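Local coordinates for uncharacterized protein (Magnetospirillum magneticum AMB-1, PDB 5MU5), which is a Maf-family glycosyltransferase, involved in the formation of the bacterial flagellum and probably acting by attaching sugar to flagellin, at residues G240-E245 with Q591-G596; M246-A251 with P370-Y375. All coordinates share one frame; numbering follows the deposited sequence.

Interaction 1: G240-E245 with Q591-G596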
loop_
_atom_site.group_PDB
_atom_site.type_symbol
_atom_site.label_atom_id
_atom_site.label_comp_id
_atom_site.label_asym_id
_atom_site.label_seq_id
_atom_site.Cartn_x
_atom_site.Cartn_y
_atom_site.Cartn_z
ATOM N N GLY A 240 6.862 3.053 -5.301
ATOM C CA GLY A 240 7.116 3.410 -6.668
ATOM C C GLY A 240 8.585 3.410 -7.013
ATOM O O GLY A 240 9.438 3.813 -6.213
ATOM N N PHE A 241 8.860 2.991 -8.229
ATOM C CA PHE A 241 10.194 2.916 -8.770
ATOM C C PHE A 241 10.626 4.225 -9.417
ATOM O O PHE A 241 9.814 4.975 -9.936
ATOM C CB PHE A 241 10.259 1.773 -9.784
ATOM C CG PHE A 241 9.922 0.441 -9.192
ATOM C CD1 PHE A 241 10.581 -0.006 -8.042
ATOM C CD2 PHE A 241 8.982 -0.391 -9.787
ATOM C CE1 PHE A 241 10.286 -1.243 -7.488
ATOM C CE2 PHE A 241 8.680 -1.639 -9.231
ATOM C CZ PHE A 241 9.327 -2.058 -8.081
ATOM N N LEU A 242 11.925 4.468 -9.417
ATOM C CA LEU A 242 12.474 5.707 -9.918
ATOM C C LEU A 242 11.861 6.136 -11.245
ATOM O O LEU A 242 11.436 7.269 -11.390
ATOM C CB LEU A 242 13.997 5.582 -10.073
ATOM C CG LEU A 242 14.708 6.827 -10.590
ATOM C CD1 LEU A 242 14.492 7.996 -9.644
ATOM C CD2 LEU A 242 16.187 6.580 -10.804
ATOM N N HIS A 243 11.827 5.236 -12.220
ATOM C CA HIS A 243 11.408 5.624 -13.568
ATOM C C HIS A 243 9.943 5.947 -13.663
ATOM O O HIS A 243 9.578 6.833 -14.424
ATOM C CB HIS A 243 11.803 4.575 -14.605
ATOM C CG HIS A 243 13.277 4.413 -14.733
ATOM N ND1 HIS A 243 13.869 3.217 -15.073
ATOM C CD2 HIS A 243 14.285 5.283 -14.495
ATOM C CE1 HIS A 243 15.179 3.372 -15.090
ATOM N NE2 HIS A 243 15.458 4.614 -14.731
ATOM N N ASP A 244 9.110 5.245 -12.897
ATOM C CA ASP A 244 7.682 5.577 -12.843
ATOM C C ASP A 244 7.484 6.921 -12.140
ATOM O O ASP A 244 6.627 7.685 -12.517
ATOM C CB ASP A 244 6.876 4.475 -12.137
ATOM C CG ASP A 244 6.978 3.134 -12.852
ATOM O OD1 ASP A 244 6.862 3.120 -14.104
ATOM O OD2 ASP A 244 7.199 2.092 -12.168
ATOM N N GLU A 245 8.278 7.212 -11.119
ATOM C CA GLU A 245 8.150 8.488 -10.440
ATOM C C GLU A 245 8.589 9.601 -11.368
ATOM O O GLU A 245 8.036 10.679 -11.314
ATOM C CB GLU A 245 8.938 8.523 -9.138
ATOM C CG GLU A 245 8.422 7.535 -8.093
ATOM C CD GLU A 245 7.031 7.861 -7.555
ATOM O OE1 GLU A 245 6.722 9.055 -7.357
ATOM O OE2 GLU A 245 6.254 6.908 -7.297
ATOM N N GLN A 591 12.394 11.394 -1.290
ATOM C CA GLN A 591 12.089 10.063 -0.800
ATOM C C GLN A 591 11.186 9.279 -1.735
ATOM O O GLN A 591 11.365 8.081 -1.913
ATOM C CB GLN A 591 11.451 10.152 0.572
ATOM C CG GLN A 591 12.456 10.438 1.647
ATOM C CD GLN A 591 11.791 10.732 2.965
ATOM O OE1 GLN A 591 10.731 11.360 3.009
ATOM N NE2 GLN A 591 12.417 10.286 4.057
ATOM N N PHE A 592 10.182 9.939 -2.290
ATOM C CA PHE A 592 9.329 9.280 -3.257
ATOM C C PHE A 592 10.116 8.855 -4.468
ATOM O O PHE A 592 9.862 7.800 -5.024
ATOM C CB PHE A 592 8.198 10.178 -3.734
ATOM C CG PHE A 592 7.001 10.149 -2.858
ATOM C CD1 PHE A 592 6.278 8.987 -2.719
ATOM C CD2 PHE A 592 6.577 11.295 -2.202
ATOM C CE1 PHE A 592 5.157 8.952 -1.922
ATOM C CE2 PHE A 592 5.460 11.278 -1.406
ATOM C CZ PHE A 592 4.747 10.105 -1.266
ATOM N N PHE A 593 11.051 9.679 -4.896
ATOM C CA PHE A 593 11.839 9.345 -6.088
ATOM C C PHE A 593 12.667 8.083 -5.982
ATOM O O PHE A 593 12.693 7.299 -6.914
ATOM C CB PHE A 593 12.730 10.509 -6.508
ATOM C CG PHE A 593 12.174 11.293 -7.638
ATOM C CD1 PHE A 593 11.092 12.117 -7.454
ATOM C CD2 PHE A 593 12.738 11.195 -8.905
ATOM C CE1 PHE A 593 10.569 12.832 -8.512
ATOM C CE2 PHE A 593 12.207 11.898 -9.968
ATOM C CZ PHE A 593 11.128 12.724 -9.767
ATOM N N VAL A 594 13.307 7.867 -4.841
ATOM C CA VAL A 594 14.303 6.812 -4.721
ATOM C C VAL A 594 13.992 5.634 -3.805
ATOM O O VAL A 594 14.587 4.567 -3.981
ATOM C CB VAL A 594 15.655 7.410 -4.281
ATOM C CG1 VAL A 594 16.098 8.470 -5.275
ATOM C CG2 VAL A 594 15.601 7.982 -2.864
ATOM N N ARG A 595 13.059 5.776 -2.869
ATOM C CA ARG A 595 12.854 4.719 -1.861
ATOM C C ARG A 595 12.462 3.346 -2.408
ATOM O O ARG A 595 12.867 2.330 -1.863
ATOM C CB ARG A 595 11.827 5.144 -0.810
ATOM C CG ARG A 595 10.422 5.292 -1.358
ATOM C CD ARG A 595 9.483 5.961 -0.387
ATOM N NE ARG A 595 8.111 5.805 -0.854
ATOM C CZ ARG A 595 7.030 6.091 -0.138
ATOM N NH1 ARG A 595 7.148 6.573 1.091
ATOM N NH2 ARG A 595 5.826 5.901 -0.659
ATOM N N GLY A 596 11.652 3.312 -3.455
ATOM C CA GLY A 596 11.193 2.046 -4.008
ATOM C C GLY A 596 12.358 1.294 -4.609
ATOM O O GLY A 596 12.528 0.093 -4.382
HETATM O O HOH W 1 12.212 4.615 -6.195
#
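Phe-241 and Gly-596 come within 4.9 Å of each other, CA to CA, where the N-terminal end of helix 242-257 meets the first half of helix 589-609. Phe-241 holds the N-cap position, and its O takes the N-H of Glu-245 in the first turn. Much of the contact is backbone. Gly-240 O receives a CA-H...O contact from Gly-596 CA at 3.3 Å. Phe-593 O receives another from Leu-242 CA. Gly-596 has no CB, and its bare CA lies directly against the carbonyl oxygen of Gly-240. One water joins the two segments: it donates to Gly-240 O at 2.9 Å and to Phe-593 O at 2.8 Å.

Leu-242 has CG anti to its backbone N (chi1 -180°). Its CD1 lies 3.3 Å from Phe-593 O and 3.7 Å from Phe-593 CD2. The two side chains are set at a slant to each other. Farther round the same ring, Phe-593 CZ approaches Glu-245 O. Glu-245 CG is anti to the carbonyl carbon (chi1 -64°) and rests 3.4 Å from Phe-592 O; a bend at chi2 then turns the carboxylate. The carboxylate is turned only 18° from the plane of the Phe-592 ring. It is buried, and OE1 is hydrogen-bonded to Ser-373 N. Phe-241 adds a lighter touch, with Gly-596 O at its ring edge, 4.1 Å from CE1.

The contact joins the start of helix 242-257 to the Maf helical bundle. Helix 618-646 packs on Leu-242 through Met-636 and Gln-639, and on Phe-593 through Tyr-643. Ile-550 of helix 546-564 also touches Phe-593, while Ser-373 of helix 373-378 touches the side chains of Phe-592 and Phe-593.

Interaction 2: M246-A251 with P370-Y375; sequences MEMTRA and PALSSY
Thr-249 and Ser-373 meet through their hydroxyls, each set by its first torsion. Thr-249 OG1 is anti to its carbonyl carbon (chi1 -68°). Ser-373 OG sits between its own backbone N and carbonyl carbon (chi1 59°). The two oxygens are 2.6 Å apart, close enough for a hydrogen bond, though its proton is not settled. Thr-249 OG1 also lies near Glu-245 O, one turn back, in a weak hydrogen bond. Ser-373 CB lies 3.4 Å from Thr-249 OG1.

Ser-374 fits against the backbone of helix 242-257. Its CB is 3.8 Å from Met-248 O, and its OG is equally far from Met-248 CB. Met-248 is bent at chi2 and chi3. Its SD comes to 4.2 Å from Leu-372 CD1, and its CG meets the other methyl, CD2, at the same distance. This is a loose apolar contact beside the polar one. Leu-372 is the N-cap residue of helix 373-378.

Helix 242-257 therefore meets the beginning of helix 373-378 with a hydroxyl pair and a small apolar patch. Thr-249 and Ser-373 are both buried, and Phe-593 of helix 589-609 packs on both. The hydroxyl pair can satisfy the two oxygens together, with Glu-245 O as a second, weak partner of Thr-249 OG1, and no charged pair bridges the two segments.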
loop_
_atom_site.group_PDB
_atom_site.type_symbol
_atom_site.label_atom_id
_atom_site.label_comp_id
_atom_site.label_asym_id
_atom_site.label_seq_id
_atom_site.Cartn_x
_atom_site.Cartn_y
_atom_site.Cartn_z
ATOM N N MET A 246 9.583 9.341 -12.215
ATOM C CA MET A 246 9.987 10.316 -13.218
ATOM C C MET A 246 8.817 10.612 -14.144
ATOM O O MET A 246 8.515 11.776 -14.409
ATOM C CB MET A 246 11.178 9.835 -14.041
ATOM C CG MET A 246 12.500 9.856 -13.305
ATOM S SD MET A 246 13.810 9.196 -14.346
ATOM C CE MET A 246 15.228 9.730 -13.405
ATOM N N GLU A 247 8.144 9.572 -14.618
ATOM C CA GLU A 247 7.003 9.785 -15.500
ATOM C C GLU A 247 5.839 10.538 -14.849
ATOM O O GLU A 247 5.199 11.342 -15.504
ATOM C CB GLU A 247 6.485 8.466 -16.051
ATOM C CG GLU A 247 5.222 8.579 -16.909
ATOM C CD GLU A 247 5.279 9.689 -17.954
ATOM O OE1 GLU A 247 6.402 10.049 -18.378
ATOM O OE2 GLU A 247 4.204 10.215 -18.353
ATOM N N MET A 248 5.552 10.251 -13.582
ATOM C CA MET A 248 4.426 10.872 -12.892
ATOM C C MET A 248 4.681 12.350 -12.772
ATOM O O MET A 248 3.796 13.155 -13.028
ATOM C CB MET A 248 4.260 10.336 -11.470
ATOM C CG MET A 248 3.890 8.874 -11.307
ATOM S SD MET A 248 2.369 8.376 -12.109
ATOM C CE MET A 248 2.946 7.800 -13.703
ATOM N N THR A 249 5.894 12.678 -12.339
ATOM C CA THR A 249 6.307 14.044 -12.117
ATOM C C THR A 249 6.425 14.790 -13.450
ATOM O O THR A 249 6.092 15.972 -13.507
ATOM C CB THR A 249 7.618 14.097 -11.293
ATOM O OG1 THR A 249 7.366 13.630 -9.971
ATOM C CG2 THR A 249 8.164 15.489 -11.187
ATOM N N ARG A 250 6.880 14.121 -14.510
ATOM C CA ARG A 250 6.933 14.757 -15.834
ATOM C C ARG A 250 5.512 15.085 -16.340
ATOM O O ARG A 250 5.244 16.187 -16.811
ATOM C CB ARG A 250 7.629 13.870 -16.850
ATOM C CG ARG A 250 7.748 14.484 -18.235
ATOM C CD ARG A 250 7.928 13.413 -19.292
ATOM N NE ARG A 250 6.671 12.705 -19.507
ATOM C CZ ARG A 250 5.707 13.112 -20.331
ATOM N NH1 ARG A 250 5.848 14.215 -21.053
ATOM N NH2 ARG A 250 4.595 12.404 -20.423
ATOM N N ALA A 251 4.609 14.122 -16.231
ATOM C CA ALA A 251 3.218 14.336 -16.631
ATOM C C ALA A 251 2.651 15.537 -15.887
ATOM O O ALA A 251 2.120 16.453 -16.491
ATOM C CB ALA A 251 2.368 13.089 -16.349
ATOM N N PRO A 370 -2.771 11.078 -4.653
ATOM C CA PRO A 370 -1.827 10.999 -3.546
ATOM C C PRO A 370 -0.780 9.887 -3.657
ATOM O O PRO A 370 -0.820 9.078 -4.580
ATOM C CB PRO A 370 -2.739 10.786 -2.322
ATOM C CG PRO A 370 -3.992 10.189 -2.858
ATOM C CD PRO A 370 -4.137 10.673 -4.268
ATOM N N ALA A 371 0.184 9.896 -2.737
ATOM C CA ALA A 371 1.164 8.809 -2.621
ATOM C C ALA A 371 2.091 8.669 -3.834
ATOM O O ALA A 371 2.422 7.561 -4.256
ATOM C CB ALA A 371 0.443 7.479 -2.334
ATOM N N LEU A 372 2.517 9.799 -4.380
ATOM C CA LEU A 372 3.406 9.819 -5.537
ATOM C C LEU A 372 4.306 11.023 -5.393
ATOM O O LEU A 372 3.977 11.942 -4.665
ATOM C CB LEU A 372 2.610 9.937 -6.847
ATOM C CG LEU A 372 1.666 8.789 -7.225
ATOM C CD1 LEU A 372 0.729 9.181 -8.369
ATOM C CD2 LEU A 372 2.438 7.542 -7.608
ATOM N N SER A 373 5.433 11.012 -6.097
ATOM C CA SER A 373 6.336 12.154 -6.139
ATOM C C SER A 373 5.617 13.413 -6.656
ATOM O O SER A 373 5.871 14.503 -6.195
ATOM C CB SER A 373 7.522 11.855 -7.065
ATOM O OG SER A 373 7.079 11.559 -8.391
ATOM N N SER A 374 4.715 13.237 -7.609
ATOM C CA SER A 374 3.955 14.334 -8.183
ATOM C C SER A 374 3.006 14.969 -7.169
ATOM O O SER A 374 2.687 16.147 -7.280
ATOM C CB SER A 374 3.161 13.819 -9.378
ATOM O OG SER A 374 2.486 12.619 -9.035
ATOM N N TYR A 375 2.533 14.185 -6.203
ATOM C CA TYR A 375 1.664 14.722 -5.165
ATOM C C TYR A 375 2.467 15.651 -4.266
ATOM O O TYR A 375 2.099 16.799 -4.036
ATOM C CB TYR A 375 1.041 13.607 -4.319
ATOM C CG TYR A 375 0.085 14.156 -3.300
ATOM C CD1 TYR A 375 -1.218 14.506 -3.667
ATOM C CD2 TYR A 375 0.480 14.362 -1.974
ATOM C CE1 TYR A 375 -2.105 15.026 -2.748
ATOM C CE2 TYR A 375 -0.397 14.896 -1.046
ATOM C CZ TYR A 375 -1.689 15.232 -1.442
ATOM O OH TYR A 375 -2.580 15.767 -0.541
#

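From the N terminus the chain runs through its N-terminal part and enters helix 242-257, which serves both contacts. Interaction 2 closes first. It brings residues 370-375, just after strand 363-367 of the large mixed sheet, back to the helix across 118 residues. Interaction 1 closes much later, when helix 589-609 returns to residues 240-245 across 345 residues. Interaction 2 is thus nested inside the loop of interaction 1. Their centres are about 9 Å apart, and they touch directly: Phe-593 CE1 lies 3.5 Å from Ser-373 CB. Interaction 2 joins two parts of the MptE-like region, and interaction 1 joins the start of the same helix to the C-terminal helical bundle.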